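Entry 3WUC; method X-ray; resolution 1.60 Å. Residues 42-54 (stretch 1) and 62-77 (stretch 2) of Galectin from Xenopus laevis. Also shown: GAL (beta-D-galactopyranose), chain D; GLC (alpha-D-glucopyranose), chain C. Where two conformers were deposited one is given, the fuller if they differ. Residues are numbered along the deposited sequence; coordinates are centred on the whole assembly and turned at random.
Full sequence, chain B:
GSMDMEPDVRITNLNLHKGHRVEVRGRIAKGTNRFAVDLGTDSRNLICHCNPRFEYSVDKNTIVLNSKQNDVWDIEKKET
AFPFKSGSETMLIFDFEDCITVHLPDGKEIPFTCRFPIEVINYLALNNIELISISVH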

# COMPACT_ATOMS: atom_id res chain seq x y z
N ASP B 42 -13.89 -22.38 3.79
CA ASP B 42 -13.55 -22.62 5.18
C ASP B 42 -12.36 -23.54 5.16
O ASP B 42 -11.83 -23.95 4.03
CB ASP B 42 -14.79 -23.26 5.94
CG ASP B 42 -15.29 -24.60 5.29
OD1 ASP B 42 -14.50 -25.49 5.11
OD2 ASP B 42 -16.45 -24.71 4.91
N SER B 43 -11.87 -23.95 6.30
CA SER B 43 -10.63 -24.68 6.37
C SER B 43 -10.74 -26.12 5.78
O SER B 43 -9.73 -26.75 5.44
CB SER B 43 -10.04 -24.72 7.78
OG SER B 43 -10.88 -25.51 8.59
N ARG B 44 -11.98 -26.58 5.67
CA ARG B 44 -12.23 -27.90 5.11
C ARG B 44 -12.41 -27.91 3.61
O ARG B 44 -12.47 -28.98 2.97
CB ARG B 44 -13.50 -28.56 5.77
CG ARG B 44 -13.28 -28.72 7.25
CD ARG B 44 -14.65 -28.91 7.91
NE ARG B 44 -15.48 -29.78 7.14
CZ ARG B 44 -15.40 -31.09 7.15
NH1 ARG B 44 -14.61 -31.74 8.01
NH2 ARG B 44 -16.15 -31.75 6.31
N ASN B 45 -12.61 -26.75 3.00
CA ASN B 45 -12.99 -26.63 1.61
C ASN B 45 -12.17 -25.47 1.03
O ASN B 45 -12.62 -24.32 1.04
CB ASN B 45 -14.46 -26.38 1.41
CG ASN B 45 -15.26 -27.58 1.84
OD1 ASN B 45 -15.42 -28.54 1.11
ND2 ASN B 45 -15.61 -27.57 3.11
N LEU B 46 -11.07 -25.89 0.43
CA LEU B 46 -10.03 -24.98 -0.15
C LEU B 46 -10.04 -25.10 -1.67
O LEU B 46 -9.82 -26.16 -2.24
CB LEU B 46 -8.71 -25.26 0.42
CG LEU B 46 -8.48 -25.22 1.97
CD1 LEU B 46 -7.13 -25.60 2.47
CD2 LEU B 46 -8.92 -23.80 2.41
N ILE B 47 -10.26 -23.99 -2.37
CA ILE B 47 -10.11 -23.95 -3.83
C ILE B 47 -8.64 -23.80 -4.19
O ILE B 47 -8.30 -24.26 -5.30
CB ILE B 47 -10.98 -22.84 -4.51
CG1 ILE B 47 -11.24 -23.09 -5.95
CG2 ILE B 47 -10.46 -21.43 -4.20
CD1 ILE B 47 -12.18 -24.25 -6.19
N CYS B 48 -7.83 -23.21 -3.32
CA CYS B 48 -6.41 -23.14 -3.59
C CYS B 48 -5.62 -23.13 -2.30
O CYS B 48 -5.71 -22.19 -1.53
CB CYS B 48 -6.12 -21.91 -4.44
SG CYS B 48 -4.35 -21.84 -4.95
N HIS B 49 -4.86 -24.19 -2.06
CA HIS B 49 -3.85 -24.28 -1.02
C HIS B 49 -2.51 -24.11 -1.70
O HIS B 49 -2.20 -24.91 -2.54
CB HIS B 49 -3.94 -25.67 -0.38
CG HIS B 49 -2.78 -26.10 0.48
ND1 HIS B 49 -2.49 -25.60 1.74
CD2 HIS B 49 -1.88 -27.11 0.31
CE1 HIS B 49 -1.49 -26.25 2.28
NE2 HIS B 49 -1.11 -27.18 1.44
N CYS B 50 -1.80 -23.01 -1.43
CA CYS B 50 -0.52 -22.67 -2.10
C CYS B 50 0.53 -22.83 -1.03
O CYS B 50 0.62 -22.08 -0.09
CB CYS B 50 -0.60 -21.23 -2.58
SG CYS B 50 0.93 -20.68 -3.33
N ASN B 51 1.36 -23.88 -1.21
CA ASN B 51 2.21 -24.35 -0.21
C ASN B 51 3.71 -24.46 -0.65
O ASN B 51 4.21 -25.53 -0.96
CB ASN B 51 1.71 -25.70 0.31
CG ASN B 51 2.44 -26.25 1.55
OD1 ASN B 51 2.53 -27.53 1.65
ND2 ASN B 51 2.98 -25.43 2.46
N PRO B 52 4.41 -23.34 -0.68
CA PRO B 52 5.83 -23.49 -0.94
C PRO B 52 6.55 -24.25 0.16
O PRO B 52 6.39 -24.00 1.33
CB PRO B 52 6.31 -22.03 -1.05
CG PRO B 52 5.08 -21.17 -1.34
CD PRO B 52 4.02 -21.94 -0.53
N ARG B 53 7.32 -25.30 -0.25
CA ARG B 53 8.04 -26.19 0.63
C ARG B 53 9.54 -26.04 0.43
O ARG B 53 10.05 -26.33 -0.66
CB ARG B 53 7.72 -27.62 0.33
CG ARG B 53 6.22 -27.88 0.69
CD ARG B 53 5.67 -29.20 0.11
NE ARG B 53 4.30 -29.43 0.59
CZ ARG B 53 3.69 -30.64 0.63
NH1 ARG B 53 4.32 -31.74 0.14
NH2 ARG B 53 2.49 -30.72 1.12
N PHE B 54 10.15 -25.57 1.49
CA PHE B 54 11.63 -25.53 1.55
C PHE B 54 12.15 -27.00 1.59
O PHE B 54 12.97 -27.41 0.76
CB PHE B 54 12.14 -24.65 2.71
CG PHE B 54 11.71 -23.25 2.60
CD1 PHE B 54 12.40 -22.38 1.79
CD2 PHE B 54 10.60 -22.79 3.30
CE1 PHE B 54 12.01 -21.03 1.69
CE2 PHE B 54 10.21 -21.46 3.20
CZ PHE B 54 10.96 -20.59 2.39
N THR B 62 10.10 -26.52 -3.62
CA THR B 62 9.04 -26.82 -4.56
C THR B 62 7.72 -26.24 -4.02
O THR B 62 7.52 -26.35 -2.80
CB THR B 62 8.87 -28.35 -4.71
OG1 THR B 62 10.08 -28.87 -5.29
CG2 THR B 62 7.81 -28.69 -5.65
N ILE B 63 6.94 -25.66 -4.94
CA ILE B 63 5.58 -25.23 -4.62
C ILE B 63 4.64 -26.38 -4.85
O ILE B 63 4.51 -26.92 -5.97
CB ILE B 63 5.15 -23.99 -5.41
CG1 ILE B 63 6.16 -22.88 -5.24
CG2 ILE B 63 3.81 -23.52 -4.91
CD1 ILE B 63 5.89 -21.65 -6.07
N VAL B 64 3.85 -26.73 -3.79
CA VAL B 64 2.74 -27.63 -3.89
C VAL B 64 1.44 -26.84 -3.88
O VAL B 64 1.27 -26.02 -2.93
CB VAL B 64 2.78 -28.67 -2.75
CG1 VAL B 64 1.48 -29.43 -2.65
CG2 VAL B 64 3.91 -29.67 -2.96
N LEU B 65 0.61 -27.03 -4.89
CA LEU B 65 -0.75 -26.51 -4.90
C LEU B 65 -1.75 -27.68 -4.79
O LEU B 65 -1.57 -28.75 -5.38
CB LEU B 65 -1.07 -25.69 -6.12
CG LEU B 65 -0.20 -24.50 -6.50
CD1 LEU B 65 -0.78 -23.99 -7.77
CD2 LEU B 65 -0.05 -23.38 -5.44
N ASN B 66 -2.83 -27.46 -4.04
CA ASN B 66 -3.87 -28.49 -4.03
C ASN B 66 -5.18 -27.81 -3.70
O ASN B 66 -5.21 -26.62 -3.44
CB ASN B 66 -3.53 -29.59 -2.98
CG ASN B 66 -4.11 -30.94 -3.34
OD1 ASN B 66 -4.99 -31.07 -4.19
ND2 ASN B 66 -3.61 -31.96 -2.60
N SER B 67 -6.23 -28.60 -3.78
CA SER B 67 -7.55 -28.23 -3.28
C SER B 67 -7.96 -29.21 -2.20
O SER B 67 -7.42 -30.27 -2.05
CB SER B 67 -8.52 -28.28 -4.43
OG SER B 67 -8.48 -29.53 -5.13
N LYS B 68 -8.97 -28.82 -1.43
CA LYS B 68 -9.41 -29.73 -0.33
C LYS B 68 -10.95 -29.63 -0.36
O LYS B 68 -11.56 -28.53 -0.53
CB LYS B 68 -8.93 -29.20 1.00
CG LYS B 68 -8.90 -30.27 2.06
CD LYS B 68 -8.31 -29.77 3.37
CE LYS B 68 -7.85 -30.92 4.28
NZ LYS B 68 -7.47 -30.51 5.63
N GLN B 69 -11.65 -30.80 -0.35
CA GLN B 69 -13.11 -30.81 -0.29
C GLN B 69 -13.59 -31.71 0.79
O GLN B 69 -13.10 -32.83 0.94
CB GLN B 69 -13.74 -31.22 -1.56
CG GLN B 69 -13.33 -30.39 -2.79
CD GLN B 69 -13.82 -31.03 -4.16
OE1 GLN B 69 -15.01 -31.06 -4.45
NE2 GLN B 69 -12.89 -31.36 -5.03
N ASN B 70 -14.46 -31.18 1.63
CA ASN B 70 -14.95 -31.97 2.78
C ASN B 70 -13.79 -32.54 3.60
O ASN B 70 -13.82 -33.68 4.09
CB ASN B 70 -15.91 -33.08 2.28
CG ASN B 70 -16.97 -32.55 1.33
OD1 ASN B 70 -17.81 -31.74 1.75
ND2 ASN B 70 -16.93 -32.94 0.10
N ASP B 71 -12.73 -31.73 3.81
CA ASP B 71 -11.55 -32.07 4.49
C ASP B 71 -10.69 -33.24 3.93
O ASP B 71 -9.83 -33.79 4.64
CB ASP B 71 -11.82 -32.35 5.99
CG ASP B 71 -10.74 -31.81 6.92
OD1 ASP B 71 -10.20 -30.68 6.64
OD2 ASP B 71 -10.54 -32.36 8.04
N VAL B 72 -10.84 -33.45 2.64
CA VAL B 72 -10.02 -34.41 1.95
C VAL B 72 -9.23 -33.72 0.80
O VAL B 72 -9.84 -33.05 -0.03
CB VAL B 72 -10.86 -35.46 1.34
CG1 VAL B 72 -10.05 -36.51 0.68
CG2 VAL B 72 -11.62 -36.12 2.46
N TRP B 73 -7.96 -33.94 0.83
CA TRP B 73 -7.08 -33.35 -0.21
C TRP B 73 -7.26 -34.05 -1.56
O TRP B 73 -7.54 -35.24 -1.61
CB TRP B 73 -5.66 -33.48 0.19
CG TRP B 73 -5.21 -32.70 1.38
CD1 TRP B 73 -4.87 -33.17 2.60
CD2 TRP B 73 -5.08 -31.27 1.47
NE1 TRP B 73 -4.53 -32.18 3.45
CE2 TRP B 73 -4.66 -30.97 2.77
CE3 TRP B 73 -5.30 -30.21 0.55
CZ2 TRP B 73 -4.37 -29.64 3.21
CZ3 TRP B 73 -5.07 -28.88 1.02
CH2 TRP B 73 -4.66 -28.63 2.33
N ASP B 74 -7.14 -33.27 -2.63
CA ASP B 74 -7.29 -33.76 -4.03
C ASP B 74 -5.83 -34.04 -4.49
O ASP B 74 -4.99 -34.35 -3.68
CB ASP B 74 -8.05 -32.77 -4.89
CG ASP B 74 -9.54 -32.56 -4.44
OD1 ASP B 74 -10.21 -33.61 -4.26
OD2 ASP B 74 -10.08 -31.39 -4.27
N ILE B 75 -5.59 -33.94 -5.83
CA ILE B 75 -4.24 -34.28 -6.36
C ILE B 75 -3.32 -33.04 -6.36
O ILE B 75 -3.74 -32.01 -6.85
CB ILE B 75 -4.43 -34.83 -7.81
CG1 ILE B 75 -5.28 -36.08 -7.81
CG2 ILE B 75 -3.10 -35.07 -8.43
CD1 ILE B 75 -5.63 -36.58 -9.16
N GLU B 76 -2.12 -33.22 -5.86
CA GLU B 76 -1.14 -32.13 -5.78
C GLU B 76 -0.68 -31.74 -7.18
O GLU B 76 -0.43 -32.58 -8.06
CB GLU B 76 0.02 -32.53 -4.97
CG GLU B 76 -0.23 -32.59 -3.48
CD GLU B 76 0.87 -33.15 -2.63
OE1 GLU B 76 1.98 -33.56 -3.11
OE2 GLU B 76 0.66 -33.10 -1.42
N LYS B 77 -0.52 -30.46 -7.40
CA LYS B 77 0.21 -29.91 -8.56
C LYS B 77 1.49 -29.29 -8.05
O LYS B 77 1.54 -28.55 -7.06
CB LYS B 77 -0.68 -28.85 -9.18
CG LYS B 77 0.04 -28.18 -10.38
CD LYS B 77 -0.84 -27.12 -11.02
CE LYS B 77 -0.24 -26.68 -12.36
NZ LYS B 77 -1.29 -26.09 -13.23
C1 GAL D . 0.03 -32.94 2.92
C2 GAL D . 0.33 -31.96 4.03
C3 GAL D . -0.74 -30.90 4.11
C4 GAL D . -0.95 -30.29 2.73
C5 GAL D . -1.21 -31.42 1.72
C6 GAL D . -1.39 -30.84 0.33
O2 GAL D . 0.31 -32.72 5.26
O3 GAL D . -0.48 -29.99 5.15
O4 GAL D . 0.18 -29.45 2.38
O5 GAL D . -0.08 -32.27 1.70
O6 GAL D . -1.55 -31.84 -0.66
C1 GLC C . 2.26 -37.33 0.89
C2 GLC C . 2.58 -36.03 0.13
C3 GLC C . 2.43 -34.88 1.14
C4 GLC C . 1.10 -34.83 1.90
C5 GLC C . 0.82 -36.20 2.53
C6 GLC C . -0.60 -36.25 3.10
O1 GLC C . 3.29 -37.44 1.84
O2 GLC C . 3.90 -36.07 -0.35
O3 GLC C . 2.53 -33.67 0.34
O4 GLC C . 1.17 -33.79 2.90
O5 GLC C . 1.00 -37.25 1.54
O6 GLC C . -1.76 -35.93 2.27
O HOH W 1 -6.79 -27.90 5.55
O HOH W 2 -9.66 -28.56 8.39
O HOH W 3 -17.20 -29.78 4.37

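Two antiparallel strands of the galectin, one running through Asn 51 and the other from Thr 62 to Gln 69, lie side by side and are held chiefly by their backbones. Paired hydrogen bonds link His 49 with Asn 66 (His 49 N to Asn 66 O, 2.8 Å), Asn 51 with Val 64 (Asn 51 N to Val 64 O, 2.7 Å) and Arg 53 with Thr 62 (Arg 53 N to Thr 62 O, 2.8 Å). Leu 46 and Lys 68 form a fourth such pair (Leu 46 N to Lys 68 O, 2.9 Å). Between Leu 46 and His 49 the register slips by one residue, a beta bulge that lets two residues of the first stretch stand against Ser 67 alone.

Past Leu 46 two turns meet. The type I' turn from Gln 69 to Val 72 offers its amides to the first stretch: Asp 71 N donates to Arg 44 O (2.9 Å), and Asn 70 N donates almost straight to Asn 45 OD1 (2.9 Å). The same Asn 45 side chain is steadied from its other end, ND2 donating to Asp 42 OD1 at 3.1 Å. The Arg 44 guanidinium lies over Asp 71 CB, but its NH1 is 4.1 Å from Asp 71 OD2, which sits well out of the guanidinium plane. Lys 68 NZ instead makes the salt bridge to Asp 71, reaching OD1 at 2.9 Å.

On the face carrying His 49, Asn 51, Arg 53, Val 64 and Asn 66, polar groups converge on the sugars. Asn 51 OD1 accepts from Arg 53 NE (2.8 Å), holding the guanidinium so that Arg 53 NH1 reaches GLC O3 (2.6 Å) and Arg 53 NH2 reaches GAL O4 (2.9 Å). Glu 76 OE2 accepts from GLC O3 (2.6 Å) and GAL O6 (2.7 Å); its salt bridge to Arg 53 NH2 is long, 3.9 Å, and rests on charge alone. His 49 NE2 is hydrogen-bonded to GAL O4 (2.8 Å), and Asn 66 ND2 donates to GAL O6 (2.8 Å).

Packing completes the contact. Trp 73 lays one ring face against GAL, while His 49 CG lies 3.6 Å from Trp 73 CZ3, the two rings inclined at 45°. On the opposite face, Cys 50 SG packs against Leu 65 CD2 (3.6 Å), and Pro 52 CB approaches Ile 63 CG1 (4.3 Å).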